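Putative hydrolase (Chloroflexus aurantiacus J-10-fl, PDB 3CMN) is a putative hydrolase, probably a zincin-like metallopeptidase that cleaves peptide bonds, with its substrate unknown. Local coordinates at residues 132-144 against 155-167. Residues are numbered along the deposited sequence; the frame is centred on the assembly and turned at random.
Sequences GYLAQRVLGQYDL and SLYFVEPNIARVQ
Asn-162 ties the first turn of helix 160-169 to the C-terminal part of helix 120-135 and the loop after it, and both bonds come from one amide nitrogen. ND2 donates to Ala-135 O at 2.9 Å, with that oxygen in the amide plane, and to Val-138 O at 2.7 Å, slightly tilted from it; two acceptors on ND2 fix the rotation of the amide, and OD1 accepts from Arg-79. Packing is tight beside it: Leu-139 CD1 lies 3.5 Å from Asn-162 CB and also meets Val-166 CG2, while its CG rests on Ile-163 CG1. The backbone N-H of Val-159, the N-cap residue, donates to Leu-139 O (N to O 2.9 Å), and Gly-140 makes a single beta bridge with Phe-158. The bridge thus sets the loop beside strand 155-158, which pairs in parallel with strand 73-76 in this largely helical chain; Tyr-142 touches His-188, part of an HExxH sequence consistent with a zincin metal site, with no metal bound here. Asn-162, Ile-163 and Val-166 are buried, whereas Gln-141, Tyr-157 and Ser-155 are partly exposed. Gln-141 chi1 (-77°) sets CG over one face of the Tyr-157 ring, 3.6 Å from its centroid and 16° off the normal, a CH-pi contact; the bend at chi2 (-118°) brings OE1 within 3.2 Å of Tyr-157 CD2. A water links Gly-140 O (2.7 Å) to Tyr-157 OH. With Tyr-157 cut back to an alanine, Gln-141 CG would probably lose the ring face it lies on, and the water its hydroxyl partner. Farther along, Leu-156 CD2 meets the edge of the Tyr-142 ring, 3.7 Å from CE1.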
ATOM      1  N   GLY A 132      13.792  -0.212  11.001  1.00 28.89           N
ATOM      2  CA  GLY A 132      14.155  -1.591  11.280  1.00 26.27           C
ATOM      3  C   GLY A 132      12.931  -2.315  11.804  1.00 28.80           C
ATOM      4  O   GLY A 132      12.722  -3.507  11.553  1.00 28.21           O
ATOM      5  N   TYR A 133      12.105  -1.579  12.537  1.00 27.67           N
ATOM      6  CA  TYR A 133      10.890  -2.148  13.071  1.00 29.24           C
ATOM      7  C   TYR A 133       9.943  -2.481  11.919  1.00 28.72           C
ATOM      8  O   TYR A 133       9.326  -3.542  11.902  1.00 28.02           O
ATOM      9  CB  TYR A 133      10.213  -1.162  14.017  1.00 31.88           C
ATOM     10  CG  TYR A 133       8.926  -1.701  14.570  1.00 32.25           C
ATOM     11  CD1 TYR A 133       8.929  -2.719  15.522  1.00 34.45           C
ATOM     12  CD2 TYR A 133       7.700  -1.241  14.097  1.00 32.61           C
ATOM     13  CE1 TYR A 133       7.740  -3.271  15.986  1.00 34.67           C
ATOM     14  CE2 TYR A 133       6.507  -1.784  14.548  1.00 33.79           C
ATOM     15  CZ  TYR A 133       6.532  -2.801  15.495  1.00 36.31           C
ATOM     16  OH  TYR A 133       5.355  -3.366  15.940  1.00 38.96           O
ATOM     17  N   LEU A 134       9.823  -1.557  10.966  1.00 27.90           N
ATOM     18  CA  LEU A 134       8.970  -1.756   9.800  1.00 27.10           C
ATOM     19  C   LEU A 134       9.419  -2.993   9.029  1.00 27.51           C
ATOM     20  O   LEU A 134       8.590  -3.743   8.530  1.00 25.89           O
ATOM     21  CB  LEU A 134       9.017  -0.527   8.887  1.00 26.60           C
ATOM     22  CG  LEU A 134       8.223   0.700   9.352  1.00 27.89           C
ATOM     23  CD1 LEU A 134       8.473   1.850   8.391  1.00 27.23           C
ATOM     24  CD2 LEU A 134       6.717   0.373   9.434  1.00 27.82           C
ATOM     25  N   ALA A 135      10.733  -3.210   8.968  1.00 27.27           N
ATOM     26  CA  ALA A 135      11.298  -4.356   8.262  1.00 27.81           C
ATOM     27  C   ALA A 135      10.830  -5.729   8.769  1.00 29.10           C
ATOM     28  O   ALA A 135      10.868  -6.715   8.027  1.00 30.63           O
ATOM     29  CB  ALA A 135      12.824  -4.289   8.276  1.00 25.69           C
ATOM     30  N   GLN A 136      10.385  -5.812  10.015  1.00 28.30           N
ATOM     31  CA  GLN A 136       9.923  -7.096  10.528  1.00 30.08           C
ATOM     32  C   GLN A 136       8.421  -7.238  10.470  1.00 30.88           C
ATOM     33  O   GLN A 136       7.856  -8.205  10.972  1.00 30.68           O
ATOM     34  CB  GLN A 136      10.382  -7.320  11.964  1.00 31.06           C
ATOM     35  CG  GLN A 136      10.683  -6.095  12.755  1.00 32.53           C
ATOM     36  CD  GLN A 136      11.051  -6.433  14.181  1.00 37.27           C
ATOM     37  OE1 GLN A 136      10.200  -6.856  14.970  1.00 39.94           O
ATOM     38  NE2 GLN A 136      12.328  -6.263  14.524  1.00 38.54           N
ATOM     39  N   ARG A 137       7.775  -6.274   9.831  1.00 32.09           N
ATOM     40  CA  ARG A 137       6.336  -6.304   9.737  1.00 33.06           C
ATOM     41  C   ARG A 137       5.821  -6.191   8.308  1.00 33.18           C
ATOM     42  O   ARG A 137       4.764  -6.729   7.980  1.00 33.84           O
ATOM     43  CB  ARG A 137       5.774  -5.202  10.629  1.00 35.47           C
ATOM     44  CG  ARG A 137       6.262  -5.335  12.075  1.00 41.52           C
ATOM     45  CD  ARG A 137       5.285  -4.696  13.010  1.00 46.11           C
ATOM     46  NE  ARG A 137       3.934  -4.972  12.534  1.00 52.53           N
ATOM     47  CZ  ARG A 137       2.828  -4.413  13.018  1.00 54.14           C
ATOM     48  NH1 ARG A 137       2.891  -3.529  14.017  1.00 54.12           N
ATOM     49  NH2 ARG A 137       1.653  -4.728  12.485  1.00 53.82           N
ATOM     50  N   VAL A 138       6.575  -5.520   7.447  1.00 32.52           N
ATOM     51  CA  VAL A 138       6.155  -5.364   6.065  1.00 31.68           C
ATOM     52  C   VAL A 138       6.103  -6.732   5.382  1.00 31.57           C
ATOM     53  O   VAL A 138       6.966  -7.599   5.583  1.00 30.11           O
ATOM     54  CB  VAL A 138       7.104  -4.423   5.283  1.00 32.73           C
ATOM     55  CG1 VAL A 138       8.457  -5.103   5.054  1.00 32.74           C
ATOM     56  CG2 VAL A 138       6.476  -4.034   3.966  1.00 34.16           C
ATOM     57  N   LEU A 139       5.072  -6.915   4.573  1.00 30.02           N
ATOM     58  CA  LEU A 139       4.868  -8.164   3.864  1.00 31.22           C
ATOM     59  C   LEU A 139       5.177  -8.054   2.378  1.00 30.54           C
ATOM     60  O   LEU A 139       5.667  -9.003   1.781  1.00 29.33           O
ATOM     61  CB  LEU A 139       3.427  -8.644   4.078  1.00 31.31           C
ATOM     62  CG  LEU A 139       3.042  -9.587   5.241  1.00 33.57           C
ATOM     63  CD1 LEU A 139       4.007  -9.517   6.413  1.00 31.05           C
ATOM     64  CD2 LEU A 139       1.618  -9.234   5.668  1.00 31.89           C
ATOM     65  N   GLY A 140       4.918  -6.893   1.788  1.00 31.56           N
ATOM     66  CA  GLY A 140       5.185  -6.728   0.368  1.00 34.00           C
ATOM     67  C   GLY A 140       5.270  -5.307  -0.168  1.00 34.83           C
ATOM     68  O   GLY A 140       5.277  -4.334   0.579  1.00 34.72           O
ATOM     69  N   GLN A 141       5.316  -5.209  -1.492  1.00 35.54           N
ATOM     70  CA  GLN A 141       5.437  -3.949  -2.211  1.00 36.91           C
ATOM     71  C   GLN A 141       4.607  -2.728  -1.820  1.00 36.97           C
ATOM     72  O   GLN A 141       5.149  -1.630  -1.687  1.00 39.16           O
ATOM     73  CB  GLN A 141       5.220  -4.196  -3.703  1.00 37.61           C
ATOM     74  CG  GLN A 141       6.401  -4.823  -4.406  1.00 40.65           C
ATOM     75  CD  GLN A 141       6.973  -3.932  -5.498  1.00 38.71           C
ATOM     76  OE1 GLN A 141       7.995  -4.246  -6.087  1.00 40.54           O
ATOM     77  NE2 GLN A 141       6.309  -2.819  -5.767  1.00 40.46           N
ATOM     78  N   TYR A 142       3.306  -2.898  -1.646  1.00 35.69           N
ATOM     79  CA  TYR A 142       2.450  -1.752  -1.352  1.00 34.20           C
ATOM     80  C   TYR A 142       1.913  -1.608   0.062  1.00 34.56           C
ATOM     81  O   TYR A 142       0.772  -1.207   0.255  1.00 35.32           O
ATOM     82  CB  TYR A 142       1.283  -1.737  -2.351  1.00 32.08           C
ATOM     83  CG  TYR A 142       1.750  -1.644  -3.795  1.00 30.00           C
ATOM     84  CD1 TYR A 142       2.124  -2.785  -4.510  1.00 30.07           C
ATOM     85  CD2 TYR A 142       1.903  -0.402  -4.414  1.00 29.84           C
ATOM     86  CE1 TYR A 142       2.649  -2.687  -5.803  1.00 30.47           C
ATOM     87  CE2 TYR A 142       2.422  -0.290  -5.699  1.00 30.10           C
ATOM     88  CZ  TYR A 142       2.798  -1.429  -6.387  1.00 31.75           C
ATOM     89  OH  TYR A 142       3.351  -1.291  -7.640  1.00 33.13           O
ATOM     90  N   ASP A 143       2.731  -1.916   1.058  1.00 34.89           N
ATOM     91  CA  ASP A 143       2.271  -1.805   2.435  1.00 35.90           C
ATOM     92  C   ASP A 143       2.390  -0.383   2.940  1.00 35.98           C
ATOM     93  O   ASP A 143       1.625   0.053   3.805  1.00 36.05           O
ATOM     94  CB  ASP A 143       3.069  -2.743   3.339  1.00 37.33           C
ATOM     95  CG  ASP A 143       2.703  -4.201   3.129  1.00 40.05           C
ATOM     96  OD1 ASP A 143       3.265  -5.049   3.841  1.00 40.81           O
ATOM     97  OD2 ASP A 143       1.850  -4.498   2.262  1.00 41.91           O
ATOM     98  N   LEU A 144       3.351   0.340   2.381  1.00 35.38           N
ATOM     99  CA  LEU A 144       3.594   1.717   2.772  1.00 35.48           C
ATOM    100  C   LEU A 144       3.313   2.650   1.594  1.00 35.96           C
ATOM    101  O   LEU A 144       4.034   2.657   0.604  1.00 35.53           O
ATOM    102  CB  LEU A 144       5.039   1.850   3.245  1.00 35.11           C
ATOM    103  CG  LEU A 144       5.458   0.815   4.302  1.00 35.32           C
ATOM    104  CD1 LEU A 144       6.933   0.979   4.613  1.00 34.39           C
ATOM    105  CD2 LEU A 144       4.615   0.986   5.566  1.00 35.83           C
ATOM    106  N   SER A 155       7.690  -5.330 -11.826  1.00 38.41           N
ATOM    107  CA  SER A 155       8.087  -6.351 -10.867  1.00 36.14           C
ATOM    108  C   SER A 155       7.375  -6.217  -9.537  1.00 33.98           C
ATOM    109  O   SER A 155       6.765  -5.199  -9.259  1.00 33.43           O
ATOM    110  CB  SER A 155       9.593  -6.267 -10.628  1.00 37.47           C
ATOM    111  OG  SER A 155       9.924  -5.021 -10.042  1.00 38.82           O
ATOM    112  N   LEU A 156       7.450  -7.265  -8.721  1.00 31.67           N
ATOM    113  CA  LEU A 156       6.850  -7.256  -7.392  1.00 30.48           C
ATOM    114  C   LEU A 156       7.768  -8.032  -6.464  1.00 27.44           C
ATOM    115  O   LEU A 156       8.442  -8.966  -6.895  1.00 26.38           O
ATOM    116  CB  LEU A 156       5.466  -7.916  -7.409  1.00 31.14           C
ATOM    117  CG  LEU A 156       4.302  -7.124  -8.014  1.00 33.03           C
ATOM    118  CD1 LEU A 156       3.064  -8.002  -8.068  1.00 33.09           C
ATOM    119  CD2 LEU A 156       4.017  -5.886  -7.166  1.00 32.38           C
ATOM    120  N   TYR A 157       7.821  -7.627  -5.199  1.00 25.94           N
ATOM    121  CA  TYR A 157       8.641  -8.345  -4.223  1.00 24.11           C
ATOM    122  C   TYR A 157       7.772  -8.762  -3.062  1.00 22.42           C
ATOM    123  O   TYR A 157       6.731  -8.166  -2.803  1.00 20.62           O
ATOM    124  CB  TYR A 157       9.844  -7.508  -3.735  1.00 25.60           C
ATOM    125  CG  TYR A 157       9.526  -6.244  -2.944  1.00 28.02           C
ATOM    126  CD1 TYR A 157       9.005  -6.312  -1.645  1.00 26.72           C
ATOM    127  CD2 TYR A 157       9.784  -4.976  -3.487  1.00 27.51           C
ATOM    128  CE1 TYR A 157       8.748  -5.149  -0.904  1.00 29.33           C
ATOM    129  CE2 TYR A 157       9.534  -3.803  -2.750  1.00 28.24           C
ATOM    130  CZ  TYR A 157       9.014  -3.897  -1.465  1.00 28.89           C
ATOM    131  OH  TYR A 157       8.731  -2.751  -0.747  1.00 33.45           O
ATOM    132  N   PHE A 158       8.202  -9.811  -2.381  1.00 23.48           N
ATOM    133  CA  PHE A 158       7.484 -10.345  -1.240  1.00 23.00           C
ATOM    134  C   PHE A 158       8.516 -10.599  -0.159  1.00 23.56           C
ATOM    135  O   PHE A 158       9.552 -11.191  -0.428  1.00 24.93           O
ATOM    136  CB  PHE A 158       6.788 -11.661  -1.628  1.00 21.32           C
ATOM    137  CG  PHE A 158       5.882 -11.537  -2.833  1.00 21.88           C
ATOM    138  CD1 PHE A 158       6.398 -11.565  -4.121  1.00 21.77           C
ATOM    139  CD2 PHE A 158       4.509 -11.344  -2.672  1.00 21.62           C
ATOM    140  CE1 PHE A 158       5.562 -11.399  -5.237  1.00 22.51           C
ATOM    141  CE2 PHE A 158       3.663 -11.176  -3.775  1.00 19.85           C
ATOM    142  CZ  PHE A 158       4.193 -11.203  -5.062  1.00 21.20           C
ATOM    143  N   VAL A 159       8.264 -10.099   1.033  1.00 24.89           N
ATOM    144  CA  VAL A 159       9.165 -10.403   2.139  1.00 27.03           C
ATOM    145  C   VAL A 159       8.756 -11.698   2.831  1.00 27.22           C
ATOM    146  O   VAL A 159       8.130 -11.673   3.873  1.00 28.10           O
ATOM    147  CB  VAL A 159       9.215  -9.250   3.157  1.00 25.91           C
ATOM    148  CG1 VAL A 159      10.398  -9.421   4.097  1.00 20.00           C
ATOM    149  CG2 VAL A 159       9.283  -7.910   2.441  1.00 20.00           C
ATOM    150  N   GLU A 160       9.019 -12.824   2.177  1.00 27.91           N
ATOM    151  CA  GLU A 160       8.560 -14.157   2.545  1.00 30.13           C
ATOM    152  C   GLU A 160       8.729 -14.404   4.039  1.00 29.90           C
ATOM    153  O   GLU A 160       7.847 -15.079   4.619  1.00 30.54           O
ATOM    154  CB  GLU A 160       9.304 -15.223   1.739  1.00 30.04           C
ATOM    155  CG  GLU A 160       8.413 -16.336   1.209  1.00 31.36           C
ATOM    156  CD  GLU A 160       8.091 -17.377   2.263  1.00 20.00           C
ATOM    157  OE1 GLU A 160       8.981 -17.687   3.082  1.00 20.00           O
ATOM    158  OE2 GLU A 160       6.949 -17.882   2.269  1.00 20.00           O
ATOM    159  N   PRO A 161       9.812 -14.009   4.684  1.00 30.66           N
ATOM    160  CA  PRO A 161       9.969 -14.302   6.112  1.00 29.07           C
ATOM    161  C   PRO A 161       8.811 -13.805   6.960  1.00 28.96           C
ATOM    162  O   PRO A 161       8.301 -14.540   7.803  1.00 29.28           O
ATOM    163  CB  PRO A 161      11.293 -13.625   6.465  1.00 31.98           C
ATOM    164  CG  PRO A 161      12.085 -13.743   5.179  1.00 31.84           C
ATOM    165  CD  PRO A 161      11.038 -13.397   4.128  1.00 31.81           C
ATOM    166  N   ASN A 162       8.394 -12.560   6.736  1.00 27.03           N
ATOM    167  CA  ASN A 162       7.286 -11.992   7.503  1.00 26.28           C
ATOM    168  C   ASN A 162       5.963 -12.607   7.057  1.00 25.23           C
ATOM    169  O   ASN A 162       5.048 -12.781   7.859  1.00 25.39           O
ATOM    170  CB  ASN A 162       7.241 -10.466   7.354  1.00 25.59           C
ATOM    171  CG  ASN A 162       8.534  -9.800   7.788  1.00 26.40           C
ATOM    172  OD1 ASN A 162       9.421 -10.454   8.344  1.00 28.20           O
ATOM    173  ND2 ASN A 162       8.653  -8.496   7.532  1.00 24.82           N
ATOM    174  N   ILE A 163       5.872 -12.933   5.775  1.00 25.46           N
ATOM    175  CA  ILE A 163       4.679 -13.565   5.225  1.00 28.35           C
ATOM    176  C   ILE A 163       4.498 -14.943   5.890  1.00 29.09           C
ATOM    177  O   ILE A 163       3.399 -15.308   6.295  1.00 27.46           O
ATOM    178  CB  ILE A 163       4.801 -13.747   3.679  1.00 28.12           C
ATOM    179  CG1 ILE A 163       4.898 -12.377   3.001  1.00 27.79           C
ATOM    180  CG2 ILE A 163       3.604 -14.518   3.139  1.00 29.34           C
ATOM    181  CD1 ILE A 163       5.018 -12.416   1.490  1.00 24.54           C
ATOM    182  N   ALA A 164       5.597 -15.687   6.002  1.00 30.42           N
ATOM    183  CA  ALA A 164       5.585 -17.012   6.614  1.00 32.13           C
ATOM    184  C   ALA A 164       5.208 -16.927   8.096  1.00 33.51           C
ATOM    185  O   ALA A 164       4.461 -17.763   8.601  1.00 33.78           O
ATOM    186  CB  ALA A 164       6.951 -17.674   6.456  1.00 30.20           C
ATOM    187  N   ARG A 165       5.719 -15.916   8.788  1.00 33.59           N
ATOM    188  CA  ARG A 165       5.421 -15.750  10.200  1.00 33.28           C
ATOM    189  C   ARG A 165       3.962 -15.390  10.459  1.00 35.15           C
ATOM    190  O   ARG A 165       3.389 -15.825  11.455  1.00 35.27           O
ATOM    191  CB  ARG A 165       6.337 -14.694  10.806  1.00 33.38           C
ATOM    192  CG  ARG A 165       7.734 -15.205  11.031  1.00 35.16           C
ATOM    193  CD  ARG A 165       8.732 -14.084  11.258  1.00 37.80           C
ATOM    194  NE  ARG A 165      10.053 -14.635  11.547  1.00 38.93           N
ATOM    195  CZ  ARG A 165      10.726 -15.437  10.723  1.00 39.45           C
ATOM    196  NH1 ARG A 165      10.210 -15.784   9.548  1.00 36.16           N
ATOM    197  NH2 ARG A 165      11.908 -15.912  11.087  1.00 39.36           N
ATOM    198  N   VAL A 166       3.359 -14.599   9.576  1.00 35.26           N
ATOM    199  CA  VAL A 166       1.960 -14.232   9.754  1.00 36.18           C
ATOM    200  C   VAL A 166       1.081 -15.448   9.464  1.00 36.64           C
ATOM    201  O   VAL A 166       0.180 -15.762  10.230  1.00 36.92           O
ATOM    202  CB  VAL A 166       1.537 -13.068   8.818  1.00 37.16           C
ATOM    203  CG1 VAL A 166       0.054 -12.801   8.975  1.00 37.97           C
ATOM    204  CG2 VAL A 166       2.319 -11.805   9.150  1.00 36.47           C
ATOM    205  N   GLN A 167       1.358 -16.131   8.359  1.00 38.09           N
ATOM    206  CA  GLN A 167       0.594 -17.313   7.964  1.00 39.66           C
ATOM    207  C   GLN A 167       0.501 -18.312   9.101  1.00 41.32           C
ATOM    208  O   GLN A 167      -0.557 -18.873   9.367  1.00 41.93           O
ATOM    209  CB  GLN A 167       1.258 -18.019   6.784  1.00 39.17           C
ATOM    210  CG  GLN A 167       0.535 -19.284   6.346  1.00 39.04           C
ATOM    211  CD  GLN A 167       1.453 -20.501   6.187  1.00 39.52           C
ATOM    212  OE1 GLN A 167       2.397 -20.501   5.394  1.00 40.41           O
ATOM    213  NE2 GLN A 167       1.159 -21.550   6.938  1.00 40.84           N
TER
HETATM  214  O   HOH W   1       6.609  -2.192   1.504  1.00 33.76           O